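Local coordinates for uncharacterized protein AF_0060 (Archaeoglobus fulgidus DSM 4304, PDB 2P06) that is of unknown function but, as a MazG-like protein, probably hydrolyses nucleoside triphosphates to monophosphates and pyrophosphate with magnesium, at residues Arg51-Glu59 with Met96-Val104. Residues are numbered along the deposited sequence; the frame is centred on the assembly and turned at random. Where two conformers were deposited one is given.
Sequences RPWFDFSEE and MYLWGKLSV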
# COMPACT_ATOMS: atom_id res chain seq x y z
N ARG B 51 -14.29 13.84 13.66
CA ARG B 51 -13.77 12.49 13.94
C ARG B 51 -14.88 11.51 14.31
O ARG B 51 -14.92 10.99 15.43
CB ARG B 51 -12.69 12.53 15.05
CG ARG B 51 -11.79 13.75 15.00
CD ARG B 51 -10.37 13.50 15.47
NE ARG B 51 -10.24 12.67 16.67
CZ ARG B 51 -10.41 13.08 17.92
NH1 ARG B 51 -10.23 12.21 18.91
NH2 ARG B 51 -10.77 14.33 18.20
N PRO B 52 -15.79 11.23 13.34
CA PRO B 52 -16.91 10.31 13.60
C PRO B 52 -16.48 8.92 14.08
O PRO B 52 -17.16 8.32 14.90
CB PRO B 52 -17.65 10.24 12.25
CG PRO B 52 -16.69 10.75 11.24
CD PRO B 52 -15.81 11.72 11.95
N TRP B 53 -15.33 8.44 13.62
CA TRP B 53 -14.78 7.20 14.10
C TRP B 53 -14.48 7.18 15.60
O TRP B 53 -14.28 6.11 16.16
CB TRP B 53 -13.51 6.86 13.34
CG TRP B 53 -12.48 7.90 13.37
CD1 TRP B 53 -11.48 8.05 14.29
CD2 TRP B 53 -12.35 8.98 12.46
NE1 TRP B 53 -10.72 9.13 13.98
CE2 TRP B 53 -11.24 9.72 12.86
CE3 TRP B 53 -13.06 9.37 11.30
CZ2 TRP B 53 -10.81 10.85 12.15
CZ3 TRP B 53 -12.62 10.48 10.60
CH2 TRP B 53 -11.51 11.22 11.04
N PHE B 54 -14.38 8.35 16.21
CA PHE B 54 -14.05 8.50 17.63
C PHE B 54 -15.23 9.08 18.43
O PHE B 54 -15.48 8.67 19.56
CB PHE B 54 -12.84 9.41 17.79
CG PHE B 54 -12.37 9.60 19.22
CD1 PHE B 54 -11.58 8.64 19.84
CD2 PHE B 54 -12.69 10.75 19.92
CE1 PHE B 54 -11.14 8.82 21.15
CE2 PHE B 54 -12.28 10.93 21.25
CZ PHE B 54 -11.49 9.97 21.86
N ASP B 55 -15.93 10.04 17.83
CA ASP B 55 -16.98 10.78 18.50
C ASP B 55 -18.33 10.04 18.62
O ASP B 55 -19.08 10.28 19.56
CB ASP B 55 -17.21 12.09 17.76
CG ASP B 55 -16.04 13.04 17.90
OD1 ASP B 55 -15.21 12.85 18.82
OD2 ASP B 55 -15.94 13.99 17.08
N PHE B 56 -18.62 9.18 17.66
CA PHE B 56 -19.93 8.54 17.57
C PHE B 56 -19.84 7.13 18.13
O PHE B 56 -18.77 6.54 18.18
CB PHE B 56 -20.40 8.46 16.11
CG PHE B 56 -20.86 9.78 15.53
CD1 PHE B 56 -21.51 10.73 16.31
CD2 PHE B 56 -20.70 10.03 14.18
CE1 PHE B 56 -21.96 11.93 15.74
CE2 PHE B 56 -21.14 11.22 13.61
CZ PHE B 56 -21.77 12.17 14.38
N SER B 57 -20.98 6.61 18.57
CA SER B 57 -21.07 5.25 19.05
C SER B 57 -21.06 4.27 17.87
O SER B 57 -21.30 4.66 16.74
CB SER B 57 -22.38 5.06 19.83
OG SER B 57 -23.52 5.20 18.98
N GLU B 58 -20.78 3.01 18.18
CA GLU B 58 -20.87 1.93 17.21
C GLU B 58 -22.27 1.89 16.61
O GLU B 58 -22.42 1.75 15.40
CB GLU B 58 -20.56 0.58 17.86
CG GLU B 58 -19.08 0.37 18.25
CD GLU B 58 -18.69 1.02 19.57
OE1 GLU B 58 -19.52 1.67 20.26
OE2 GLU B 58 -17.51 0.86 19.93
N GLU B 59 -23.29 2.08 17.46
CA GLU B 59 -24.66 2.05 17.00
C GLU B 59 -24.97 3.17 16.02
O GLU B 59 -25.59 2.91 14.98
CB GLU B 59 -25.66 2.07 18.14
CG GLU B 59 -25.66 0.81 18.97
CD GLU B 59 -24.54 0.76 20.00
OE1 GLU B 59 -23.79 1.75 20.18
OE2 GLU B 59 -24.41 -0.30 20.63
N MSE B 96 -15.12 2.71 6.76
CA MSE B 96 -13.89 3.08 7.41
C MSE B 96 -14.10 3.60 8.83
O MSE B 96 -13.38 3.23 9.76
CB MSE B 96 -13.15 4.14 6.60
CG MSE B 96 -11.82 4.44 7.24
SE MSE B 96 -10.78 5.66 6.20
CE MSE B 96 -11.61 7.25 6.54
N TYR B 97 -15.09 4.47 9.00
CA TYR B 97 -15.35 5.05 10.32
C TYR B 97 -15.74 3.96 11.32
O TYR B 97 -15.24 3.92 12.43
CB TYR B 97 -16.41 6.14 10.27
CG TYR B 97 -16.15 7.26 9.30
CD1 TYR B 97 -14.86 7.60 8.90
CD2 TYR B 97 -17.20 8.01 8.80
CE1 TYR B 97 -14.62 8.62 8.02
CE2 TYR B 97 -16.98 9.03 7.91
CZ TYR B 97 -15.68 9.33 7.50
OH TYR B 97 -15.47 10.34 6.60
N LEU B 98 -16.64 3.07 10.92
CA LEU B 98 -17.07 2.02 11.83
C LEU B 98 -15.92 1.04 12.07
O LEU B 98 -15.72 0.59 13.19
CB LEU B 98 -18.29 1.30 11.29
CG LEU B 98 -18.85 0.16 12.13
CD1 LEU B 98 -19.17 0.64 13.54
CD2 LEU B 98 -20.10 -0.37 11.39
N TRP B 99 -15.18 0.69 11.03
CA TRP B 99 -14.01 -0.17 11.20
C TRP B 99 -13.05 0.43 12.23
O TRP B 99 -12.49 -0.30 13.06
CB TRP B 99 -13.29 -0.40 9.85
CG TRP B 99 -12.09 -1.29 9.98
CD1 TRP B 99 -12.06 -2.65 9.85
CD2 TRP B 99 -10.75 -0.88 10.29
NE1 TRP B 99 -10.79 -3.11 10.07
CE2 TRP B 99 -9.97 -2.05 10.34
CE3 TRP B 99 -10.14 0.35 10.50
CZ2 TRP B 99 -8.59 -2.02 10.62
CZ3 TRP B 99 -8.76 0.38 10.78
CH2 TRP B 99 -8.02 -0.79 10.84
N GLY B 100 -12.84 1.74 12.14
CA GLY B 100 -11.93 2.41 13.05
C GLY B 100 -12.41 2.34 14.49
O GLY B 100 -11.65 2.06 15.39
N LYS B 101 -13.69 2.61 14.70
CA LYS B 101 -14.30 2.54 16.02
C LYS B 101 -14.16 1.13 16.56
O LYS B 101 -13.85 0.94 17.69
CB LYS B 101 -15.77 2.91 15.94
CG LYS B 101 -16.48 2.99 17.30
CD LYS B 101 -16.12 4.26 18.01
CE LYS B 101 -16.77 4.36 19.37
NZ LYS B 101 -16.18 3.36 20.30
N LEU B 102 -14.38 0.14 15.71
CA LEU B 102 -14.33 -1.23 16.13
C LEU B 102 -12.90 -1.72 16.38
O LEU B 102 -12.70 -2.65 17.14
CB LEU B 102 -15.00 -2.15 15.10
CG LEU B 102 -16.52 -2.09 14.96
CD1 LEU B 102 -16.98 -2.97 13.78
CD2 LEU B 102 -17.22 -2.49 16.25
N SER B 103 -11.90 -1.09 15.76
CA SER B 103 -10.54 -1.62 15.80
C SER B 103 -9.63 -1.05 16.89
O SER B 103 -8.65 -1.69 17.27
CB SER B 103 -9.91 -1.48 14.41
OG SER B 103 -10.78 -2.11 13.46
N VAL B 104 -9.96 0.11 17.45
CA VAL B 104 -9.11 0.75 18.47
C VAL B 104 -9.43 0.24 19.87
O VAL B 104 -10.54 -0.20 20.12
CB VAL B 104 -9.25 2.29 18.44
CG1 VAL B 104 -8.87 2.83 17.05
CG2 VAL B 104 -10.66 2.68 18.79
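Pro52 lies against one face of the Tyr97 ring: its CG is 3.8 Å from the ring centroid and only 16° off the normal, which qualifies as a CH-pi contact, displaced toward the CD2 side. The next residue takes another part of the same ring. Trp53 presents the CE3 edge of its six-membered ring, with CE3 3.5 Å from Tyr97 CD1, and because the planes meet at 41° the pair is neither a stack nor a T-shape. Behind the indole, Trp53 CB lies 3.5 Å from Tyr97 O. At this point, where the CA atoms of Trp53 and Tyr97 are 4.4 Å apart, Gly100 has no side chain to obstruct the approach. The indole NE1 is hydrogen-bonded to Met22 O of the second subunit, so the tryptophan also belongs to a subunit interface. In fold terms, the short helix 52-55 and the start of helix 58-77 pack beside the C-terminal end of helix 81-103; helices 58-77 and 81-103 carry the magnesium ligands, Glu68 and Glu71 on the first and Glu87 and Asp90 on the second, and the side chain of Tyr97 is about 11 Å from the ion. Farther along, the carbonyls of Trp53 and Phe56 line the path of Lys101, whose CE is 3.2 Å from Phe56 O. Glu58 receives the end of that chain in a salt bridge, Lys101 NZ to Glu58 OE2 at 2.9 Å, approached from 53° out of the carboxylate plane. Bends at chi2 of both residues, and at chi4 of the lysine, let the chains cross at about a right angle, while Glu58 CG rests 4.0 Å from Leu102 CD2.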